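Local coordinates for major capsid protein (Paramecium bursaria Chlorella virus 1, PDB 5TIP) that builds the icosahedral shell of a large chlorovirus, self-assembling as glycosylated trimers that pack by the thousand into the capsid, at residues Phe73-Gly78 against Glu89-Asp94; Leu160-Ile165 against Asn421-Met426; Leu261-Asn266 against Ala376-Thr381. All coordinates share one frame; numbering follows the deposited sequence.

Contact 1. Residues Phe73-Gly78 against Glu89-Asp94; sequences FVLTKG and EELLQD
Within the N-terminal jelly roll of this double jelly-roll capsid protein, Phe73 packs against Leu91 and Leu92 in the interior between two sheets. Phe73 sits near the end of strand 65-76. Its two partners mark the point where helix 87-91 gives way to strand 92-99 of the other sheet. Leu92 is the first residue to leave helical angles and is the centre of an inverse gamma turn, with a weak bond of 3.0 Å from Gln93 N to Leu91 O. Just beyond it, Gln93 and Asp94 form a classic beta bulge opposite Thr177.

The heart of the contact is a CH-pi interaction: Leu91 CD2 stands over the middle of the Phe73 ring, 3.5 Å from the centroid and only 11° off the normal. The leucine reaches this position with CG anti to its backbone N (chi1 -176°). Leu92 approaches the same ring differently, its CD1 lying in the ring plane at the edge, so the phenyl group is met on a face and at its rim by consecutive residues. Leu178 and Met201 also pack on Phe73, and Phe176 on Leu92. Leu75, two residues further along the strand and pointing to the same side as Phe73, meets Leu91 tip to tip, with Leu75 CD2 3.9 Å from Leu91 CD2. At the ring edge, Phe73 CZ lies 4.0 Å from Leu92 CD1.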
loop_
_atom_site.group_PDB
_atom_site.type_symbol
_atom_site.label_atom_id
_atom_site.label_comp_id
_atom_site.label_asym_id
_atom_site.label_seq_id
_atom_site.Cartn_x
_atom_site.Cartn_y
_atom_site.Cartn_z
ATOM N N PHE A 73 7.558 -23.824 10.648
ATOM C CA PHE A 73 7.888 -25.074 9.983
ATOM C C PHE A 73 9.299 -24.999 9.418
ATOM O O PHE A 73 9.785 -23.924 9.052
ATOM C CB PHE A 73 6.915 -25.406 8.842
ATOM C CG PHE A 73 5.549 -25.822 9.301
ATOM C CD1 PHE A 73 5.377 -26.966 10.063
ATOM C CD2 PHE A 73 4.428 -25.095 8.932
ATOM C CE1 PHE A 73 4.118 -27.360 10.473
ATOM C CE2 PHE A 73 3.166 -25.485 9.338
ATOM C CZ PHE A 73 3.010 -26.619 10.110
ATOM N N VAL A 74 9.954 -26.154 9.352
ATOM C CA VAL A 74 11.236 -26.301 8.678
ATOM C C VAL A 74 11.077 -27.385 7.622
ATOM O O VAL A 74 10.838 -28.552 7.955
ATOM C CB VAL A 74 12.364 -26.649 9.660
ATOM C CG1 VAL A 74 13.663 -26.836 8.911
ATOM C CG2 VAL A 74 12.502 -25.564 10.716
ATOM N N LEU A 75 11.205 -26.999 6.355
ATOM C CA LEU A 75 10.978 -27.898 5.234
ATOM C C LEU A 75 12.198 -27.926 4.325
ATOM O O LEU A 75 12.959 -26.958 4.245
ATOM C CB LEU A 75 9.746 -27.479 4.421
ATOM C CG LEU A 75 8.426 -27.340 5.177
ATOM C CD1 LEU A 75 7.319 -26.879 4.242
ATOM C CD2 LEU A 75 8.059 -28.657 5.821
ATOM N N THR A 76 12.373 -29.056 3.644
ATOM C CA THR A 76 13.404 -29.231 2.628
ATOM C C THR A 76 12.715 -29.535 1.307
ATOM O O THR A 76 11.946 -30.497 1.215
ATOM C CB THR A 76 14.371 -30.354 3.007
ATOM O OG1 THR A 76 15.059 -30.008 4.215
ATOM C CG2 THR A 76 15.389 -30.581 1.901
ATOM N N LYS A 77 12.982 -28.718 0.290
ATOM C CA LYS A 77 12.298 -28.872 -0.986
ATOM C C LYS A 77 12.952 -29.969 -1.814
ATOM O O LYS A 77 14.169 -30.168 -1.765
ATOM C CB LYS A 77 12.298 -27.549 -1.760
ATOM C CG LYS A 77 13.658 -27.096 -2.269
ATOM C CD LYS A 77 13.678 -25.597 -2.548
ATOM C CE LYS A 77 12.546 -25.173 -3.470
ATOM N NZ LYS A 77 12.669 -25.751 -4.835
ATOM N N GLY A 78 12.126 -30.698 -2.564
ATOM C CA GLY A 78 12.586 -31.789 -3.400
ATOM C C GLY A 78 12.580 -31.513 -4.883
ATOM O O GLY A 78 12.794 -32.450 -5.671
ATOM N N GLU A 89 1.933 -23.012 3.830
ATOM C CA GLU A 89 0.518 -22.712 4.004
ATOM C C GLU A 89 -0.334 -23.957 3.797
ATOM O O GLU A 89 -1.269 -24.213 4.566
ATOM C CB GLU A 89 0.108 -21.598 3.043
ATOM C CG GLU A 89 -1.379 -21.321 2.984
ATOM C CD GLU A 89 -1.738 -20.397 1.840
ATOM O OE1 GLU A 89 -1.422 -19.191 1.925
ATOM O OE2 GLU A 89 -2.322 -20.881 0.849
ATOM N N GLU A 90 -0.024 -24.748 2.766
ATOM C CA GLU A 90 -0.770 -25.979 2.530
ATOM C C GLU A 90 -0.529 -27.002 3.630
ATOM O O GLU A 90 -1.438 -27.768 3.969
ATOM C CB GLU A 90 -0.395 -26.575 1.174
ATOM C CG GLU A 90 -1.171 -27.839 0.837
ATOM C CD GLU A 90 -0.715 -28.486 -0.452
ATOM O OE1 GLU A 90 0.298 -28.032 -1.025
ATOM O OE2 GLU A 90 -1.369 -29.454 -0.892
ATOM N N LEU A 91 0.683 -27.032 4.195
ATOM C CA LEU A 91 0.997 -28.013 5.229
ATOM C C LEU A 91 0.060 -27.873 6.421
ATOM O O LEU A 91 -0.323 -28.872 7.041
ATOM C CB LEU A 91 2.455 -27.863 5.667
ATOM C CG LEU A 91 2.973 -28.886 6.680
ATOM C CD1 LEU A 91 2.867 -30.290 6.106
ATOM C CD2 LEU A 91 4.405 -28.571 7.064
ATOM N N LEU A 92 -0.322 -26.640 6.756
ATOM C CA LEU A 92 -1.293 -26.382 7.817
ATOM C C LEU A 92 -2.685 -26.581 7.226
ATOM O O LEU A 92 -3.382 -25.635 6.850
ATOM C CB LEU A 92 -1.106 -24.979 8.378
ATOM C CG LEU A 92 -1.570 -24.756 9.815
ATOM C CD1 LEU A 92 -0.801 -25.677 10.739
ATOM C CD2 LEU A 92 -1.380 -23.304 10.221
ATOM N N GLN A 93 -3.095 -27.851 7.145
ATOM C CA GLN A 93 -4.327 -28.194 6.438
ATOM C C GLN A 93 -5.544 -27.568 7.105
ATOM O O GLN A 93 -6.415 -27.007 6.430
ATOM C CB GLN A 93 -4.483 -29.711 6.350
ATOM C CG GLN A 93 -5.776 -30.151 5.689
ATOM C CD GLN A 93 -5.818 -31.640 5.426
ATOM O OE1 GLN A 93 -5.093 -32.150 4.574
ATOM N NE2 GLN A 93 -6.669 -32.348 6.162
ATOM N N ASP A 94 -5.629 -27.661 8.430
ATOM C CA ASP A 94 -6.686 -26.973 9.157
ATOM C C ASP A 94 -6.223 -26.728 10.584
ATOM O O ASP A 94 -5.396 -27.471 11.119
ATOM C CB ASP A 94 -8.008 -27.757 9.138
ATOM C CG ASP A 94 -7.873 -29.167 9.688
ATOM O OD1 ASP A 94 -7.726 -29.321 10.918
ATOM O OD2 ASP A 94 -7.932 -30.124 8.886
#

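Contact 2. Residues Leu160-Ile165 against Asn421-Met426; sequences LALPLI and NVLRIM
The backbones of Leu160-Ile165 and Asn421-Met426 stay well apart, with the CA atoms of Pro163 and Ile425 the nearest pair at 8.6 Å, and it is side chains that bridge the gap. Pro163 and Ile425 reach toward each other: Ile425 CD1 comes to 3.6 Å from Pro163 CG and 3.7 Å from Pro163 CD, so a single methyl rests against the CG-CD bond of the pyrrolidine ring. The isoleucine is stretched out to do this, CD1 lying anti to CA about the CB-CG1 bond (chi2 177°).

Leu162 runs roughly at right angles to Leu423, and their methyls meet at 4.1 Å, Leu162 CD1 to Leu423 CD2. The same Leu162 CD1 is 4.5 Å from Ile425 CD1, a looser approach that links the two pairs into one small apolar patch. Tyr225 on strand 223-237 touches both Pro163 and Ile425, while Phe218 of helix 212-220 packs on Pro163. Nearby, Tyr16 of a neighbouring subunit hydrogen-bonds Arg424. The patch joins the short, weakly bonded strand around 162-163, which pairs with strand 65-76 of the N-terminal domain, to strand 412-426 of the C-terminal one: an interdomain seam of the double jelly roll.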
loop_
_atom_site.group_PDB
_atom_site.type_symbol
_atom_site.label_atom_id
_atom_site.label_comp_id
_atom_site.label_asym_id
_atom_site.label_seq_id
_atom_site.Cartn_x
_atom_site.Cartn_y
_atom_site.Cartn_z
ATOM N N LEU A 160 -8.911 -7.193 20.392
ATOM C CA LEU A 160 -9.641 -8.423 20.672
ATOM C C LEU A 160 -8.757 -9.471 21.343
ATOM O O LEU A 160 -9.013 -10.671 21.225
ATOM C CB LEU A 160 -10.250 -8.985 19.389
ATOM C CG LEU A 160 -11.340 -8.131 18.743
ATOM C CD1 LEU A 160 -11.826 -8.772 17.454
ATOM C CD2 LEU A 160 -12.493 -7.906 19.710
ATOM N N ALA A 161 -7.713 -9.028 22.046
ATOM C CA ALA A 161 -6.791 -9.950 22.697
ATOM C C ALA A 161 -7.533 -10.874 23.655
ATOM O O ALA A 161 -8.312 -10.420 24.498
ATOM C CB ALA A 161 -5.709 -9.172 23.446
ATOM N N LEU A 162 -7.283 -12.169 23.523
ATOM C CA LEU A 162 -7.973 -13.168 24.333
ATOM C C LEU A 162 -7.472 -13.131 25.771
ATOM O O LEU A 162 -6.282 -13.375 26.008
ATOM C CB LEU A 162 -7.766 -14.557 23.739
ATOM C CG LEU A 162 -8.551 -15.676 24.423
ATOM C CD1 LEU A 162 -10.042 -15.462 24.228
ATOM C CD2 LEU A 162 -8.124 -17.039 23.900
ATOM N N PRO A 163 -8.327 -12.838 26.756
ATOM C CA PRO A 163 -7.846 -12.742 28.139
ATOM C C PRO A 163 -7.736 -14.096 28.826
ATOM O O PRO A 163 -8.728 -14.624 29.340
ATOM C CB PRO A 163 -8.903 -11.857 28.809
ATOM C CG PRO A 163 -10.154 -12.145 28.051
ATOM C CD PRO A 163 -9.748 -12.469 26.632
ATOM N N LEU A 164 -6.529 -14.670 28.834
ATOM C CA LEU A 164 -6.311 -15.913 29.567
ATOM C C LEU A 164 -6.517 -15.721 31.062
ATOM O O LEU A 164 -6.947 -16.651 31.753
ATOM C CB LEU A 164 -4.907 -16.453 29.301
ATOM C CG LEU A 164 -4.593 -17.010 27.913
ATOM C CD1 LEU A 164 -3.212 -17.641 27.910
ATOM C CD2 LEU A 164 -5.640 -18.022 27.497
ATOM N N ILE A 165 -6.216 -14.527 31.579
ATOM C CA ILE A 165 -6.386 -14.270 33.002
ATOM C C ILE A 165 -7.857 -14.298 33.398
ATOM O O ILE A 165 -8.181 -14.551 34.563
ATOM C CB ILE A 165 -5.727 -12.931 33.385
ATOM C CG1 ILE A 165 -5.781 -12.724 34.898
ATOM C CG2 ILE A 165 -6.387 -11.775 32.644
ATOM C CD1 ILE A 165 -5.401 -11.347 35.338
ATOM N N ASN A 421 -19.882 -12.780 15.870
ATOM C CA ASN A 421 -20.453 -13.459 17.020
ATOM C C ASN A 421 -19.953 -12.746 18.268
ATOM O O ASN A 421 -19.068 -11.889 18.201
ATOM C CB ASN A 421 -20.092 -14.949 17.033
ATOM C CG ASN A 421 -21.099 -15.788 17.796
ATOM O OD1 ASN A 421 -21.636 -15.360 18.818
ATOM N ND2 ASN A 421 -21.369 -16.988 17.294
ATOM N N VAL A 422 -20.526 -13.101 19.412
ATOM C CA VAL A 422 -20.196 -12.462 20.678
ATOM C C VAL A 422 -19.604 -13.507 21.609
ATOM O O VAL A 422 -20.220 -14.550 21.853
ATOM C CB VAL A 422 -21.423 -11.788 21.318
ATOM C CG1 VAL A 422 -21.049 -11.174 22.656
ATOM C CG2 VAL A 422 -21.990 -10.728 20.388
ATOM N N LEU A 423 -18.409 -13.227 22.119
ATOM C CA LEU A 423 -17.737 -14.087 23.085
ATOM C C LEU A 423 -17.839 -13.434 24.457
ATOM O O LEU A 423 -17.193 -12.413 24.717
ATOM C CB LEU A 423 -16.280 -14.316 22.684
ATOM C CG LEU A 423 -15.403 -15.109 23.655
ATOM C CD1 LEU A 423 -15.898 -16.539 23.782
ATOM C CD2 LEU A 423 -13.949 -15.081 23.210
ATOM N N ARG A 424 -18.649 -14.019 25.333
ATOM C CA ARG A 424 -18.822 -13.528 26.691
ATOM C C ARG A 424 -17.892 -14.295 27.620
ATOM O O ARG A 424 -17.820 -15.526 27.554
ATOM C CB ARG A 424 -20.268 -13.682 27.164
ATOM C CG ARG A 424 -21.290 -12.925 26.342
ATOM C CD ARG A 424 -22.588 -12.783 27.115
ATOM N NE ARG A 424 -23.631 -12.131 26.332
ATOM C CZ ARG A 424 -24.642 -12.776 25.761
ATOM N NH1 ARG A 424 -24.748 -14.091 25.894
ATOM N NH2 ARG A 424 -25.550 -12.106 25.064
ATOM N N ILE A 425 -17.185 -13.567 28.478
ATOM C CA ILE A 425 -16.231 -14.155 29.410
ATOM C C ILE A 425 -16.575 -13.662 30.806
ATOM O O ILE A 425 -16.542 -12.454 31.068
ATOM C CB ILE A 425 -14.780 -13.804 29.044
ATOM C CG1 ILE A 425 -14.431 -14.394 27.675
ATOM C CG2 ILE A 425 -13.827 -14.308 30.107
ATOM C CD1 ILE A 425 -13.050 -14.057 27.192
ATOM N N MET A 426 -16.899 -14.593 31.699
ATOM C CA MET A 426 -17.309 -14.250 33.052
ATOM C C MET A 426 -17.103 -15.464 33.943
ATOM O O MET A 426 -17.285 -16.605 33.509
ATOM C CB MET A 426 -18.772 -13.791 33.095
ATOM C CG MET A 426 -19.227 -13.261 34.447
ATOM S SD MET A 426 -20.993 -12.896 34.521
ATOM C CE MET A 426 -21.675 -14.547 34.656
#

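Contact 3. Residues Leu261-Asn266 against Ala376-Thr381; sequences LAWNFN and ATLSLT
Leu378 CD2 lies over one face of the Trp263 indole, above its five-membered ring, 4.3 Å from that ring's centroid and just 4° off the normal, a CH-pi contact offset from the middle of the whole indole. The Phe265 ring is met instead at its edge: Leu380 CD1 lies in the ring plane, 3.6 Å from Phe265 CZ and 3.8 Å from Phe265 CE1. Leu380 comes to the phenyl from the opposite direction, while its other methyl, CD2, makes a looser, oblique approach of 4.5 Å to Trp263 NE1. One leucine thus serves both aromatic residues, a branch for each.

The four side chains fill part of the core of the C-terminal jelly roll, between the sheet holding strand 257-266 and the one holding strand 376-387. The two short segments are 11.6 Å apart at their axes and inclined by 39°, and alternate residues of each strand point inward. More aromatic groups continue the core: Tyr351 and Phe333 meet the Trp263 ring, and Tyr382 meets that of Phe265 at a steep angle. Leu312, from a third strand, touches Trp263, Phe265 and Leu380. Phe265 turns its ring toward Leu380 with CG anti to its own carbonyl carbon (chi1 -57°).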
loop_
_atom_site.group_PDB
_atom_site.type_symbol
_atom_site.label_atom_id
_atom_site.label_comp_id
_atom_site.label_asym_id
_atom_site.label_seq_id
_atom_site.Cartn_x
_atom_site.Cartn_y
_atom_site.Cartn_z
ATOM N N LEU A 261 -19.340 -12.886 1.381
ATOM C CA LEU A 261 -19.175 -14.233 0.856
ATOM C C LEU A 261 -17.984 -14.262 -0.091
ATOM O O LEU A 261 -17.808 -13.356 -0.910
ATOM C CB LEU A 261 -20.432 -14.704 0.119
ATOM C CG LEU A 261 -21.742 -14.759 0.903
ATOM C CD1 LEU A 261 -22.855 -15.308 0.025
ATOM C CD2 LEU A 261 -21.585 -15.601 2.156
ATOM N N ALA A 262 -17.161 -15.298 0.033
ATOM C CA ALA A 262 -16.016 -15.496 -0.843
ATOM C C ALA A 262 -16.007 -16.937 -1.328
ATOM O O ALA A 262 -16.219 -17.863 -0.540
ATOM C CB ALA A 262 -14.700 -15.173 -0.130
ATOM N N TRP A 263 -15.769 -17.128 -2.624
ATOM C CA TRP A 263 -15.792 -18.475 -3.173
ATOM C C TRP A 263 -14.781 -18.598 -4.304
ATOM O O TRP A 263 -14.297 -17.602 -4.847
ATOM C CB TRP A 263 -17.203 -18.865 -3.639
ATOM C CG TRP A 263 -17.727 -18.113 -4.829
ATOM C CD1 TRP A 263 -17.711 -18.525 -6.129
ATOM C CD2 TRP A 263 -18.356 -16.825 -4.825
ATOM N NE1 TRP A 263 -18.290 -17.574 -6.935
ATOM C CE2 TRP A 263 -18.694 -16.521 -6.158
ATOM C CE3 TRP A 263 -18.664 -15.899 -3.824
ATOM C CZ2 TRP A 263 -19.322 -15.331 -6.517
ATOM C CZ3 TRP A 263 -19.287 -14.718 -4.181
ATOM C CH2 TRP A 263 -19.608 -14.445 -5.516
ATOM N N ASN A 264 -14.457 -19.847 -4.638
ATOM C CA ASN A 264 -13.549 -20.152 -5.734
ATOM C C ASN A 264 -13.902 -21.517 -6.308
ATOM O O ASN A 264 -14.563 -22.334 -5.662
ATOM C CB ASN A 264 -12.079 -20.125 -5.284
ATOM C CG ASN A 264 -11.763 -21.170 -4.222
ATOM O OD1 ASN A 264 -11.777 -22.372 -4.486
ATOM N ND2 ASN A 264 -11.454 -20.710 -3.016
ATOM N N PHE A 265 -13.448 -21.756 -7.539
ATOM C CA PHE A 265 -13.560 -23.053 -8.197
ATOM C C PHE A 265 -12.157 -23.633 -8.310
ATOM O O PHE A 265 -11.318 -23.101 -9.046
ATOM C CB PHE A 265 -14.219 -22.924 -9.568
ATOM C CG PHE A 265 -15.577 -22.286 -9.528
ATOM C CD1 PHE A 265 -16.714 -23.054 -9.341
ATOM C CD2 PHE A 265 -15.719 -20.918 -9.677
ATOM C CE1 PHE A 265 -17.963 -22.467 -9.303
ATOM C CE2 PHE A 265 -16.964 -20.327 -9.640
ATOM C CZ PHE A 265 -18.087 -21.103 -9.453
ATOM N N ASN A 266 -11.902 -24.714 -7.582
ATOM C CA ASN A 266 -10.567 -25.276 -7.447
ATOM C C ASN A 266 -10.499 -26.669 -8.054
ATOM O O ASN A 266 -11.430 -27.467 -7.910
ATOM C CB ASN A 266 -10.155 -25.336 -5.971
ATOM C CG ASN A 266 -9.016 -26.302 -5.722
ATOM O OD1 ASN A 266 -9.213 -27.367 -5.137
ATOM N ND2 ASN A 266 -7.819 -25.940 -6.168
ATOM N N ALA A 376 -31.276 -19.189 0.976
ATOM C CA ALA A 376 -30.275 -18.371 0.308
ATOM C C ALA A 376 -29.559 -19.253 -0.701
ATOM O O ALA A 376 -29.045 -20.318 -0.343
ATOM C CB ALA A 376 -29.279 -17.772 1.303
ATOM N N THR A 377 -29.518 -18.811 -1.953
ATOM C CA THR A 377 -29.013 -19.632 -3.041
ATOM C C THR A 377 -28.056 -18.826 -3.905
ATOM O O THR A 377 -28.314 -17.659 -4.215
ATOM C CB THR A 377 -30.167 -20.171 -3.898
ATOM O OG1 THR A 377 -31.059 -20.931 -3.074
ATOM C CG2 THR A 377 -29.642 -21.056 -5.015
ATOM N N LEU A 378 -26.950 -19.456 -4.288
ATOM C CA LEU A 378 -25.991 -18.875 -5.220
ATOM C C LEU A 378 -26.231 -19.487 -6.596
ATOM O O LEU A 378 -25.911 -20.657 -6.826
ATOM C CB LEU A 378 -24.560 -19.123 -4.750
ATOM C CG LEU A 378 -23.452 -18.613 -5.673
ATOM C CD1 LEU A 378 -23.483 -17.096 -5.779
ATOM C CD2 LEU A 378 -22.089 -19.096 -5.197
ATOM N N SER A 379 -26.804 -18.701 -7.503
ATOM C CA SER A 379 -27.093 -19.161 -8.854
ATOM C C SER A 379 -25.881 -18.892 -9.737
ATOM O O SER A 379 -25.461 -17.740 -9.888
ATOM C CB SER A 379 -28.335 -18.465 -9.410
ATOM O OG SER A 379 -28.664 -18.954 -10.697
ATOM N N LEU A 380 -25.331 -19.949 -10.327
ATOM C CA LEU A 380 -24.101 -19.866 -11.098
ATOM C C LEU A 380 -24.361 -20.224 -12.554
ATOM O O LEU A 380 -25.268 -20.998 -12.870
ATOM C CB LEU A 380 -23.027 -20.802 -10.531
ATOM C CG LEU A 380 -22.578 -20.560 -9.091
ATOM C CD1 LEU A 380 -21.590 -21.630 -8.665
ATOM C CD2 LEU A 380 -21.965 -19.178 -8.951
ATOM N N THR A 381 -23.557 -19.638 -13.438
ATOM C CA THR A 381 -23.547 -19.991 -14.851
ATOM C C THR A 381 -22.103 -20.006 -15.321
ATOM O O THR A 381 -21.380 -19.022 -15.137
ATOM C CB THR A 381 -24.372 -19.005 -15.689
ATOM O OG1 THR A 381 -25.743 -19.052 -15.274
ATOM C CG2 THR A 381 -24.287 -19.360 -17.169
#

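How the contacts relate
Contact 1 lies inside the N-terminal jelly roll, contact 3 inside the C-terminal one, and contact 2 on the seam between them. Their centres form a wide triangle, about 31 Å from contact 1 to contact 2, about 29 Å from contact 1 to contact 3 and about 33 Å from contact 2 to contact 3, and none touches another. Contacts 1 and 2 share a sheet through neighbouring strands 65-76 and 162-163; contacts 2 and 3 share another through strands 412-426 and 257-266. Contact 1 closes first along the chain, whereas both segments of contact 3 fall between those of contact 2. Contact 2 thus brings the two jelly rolls together, while contacts 1 and 3 each pack the interior of one.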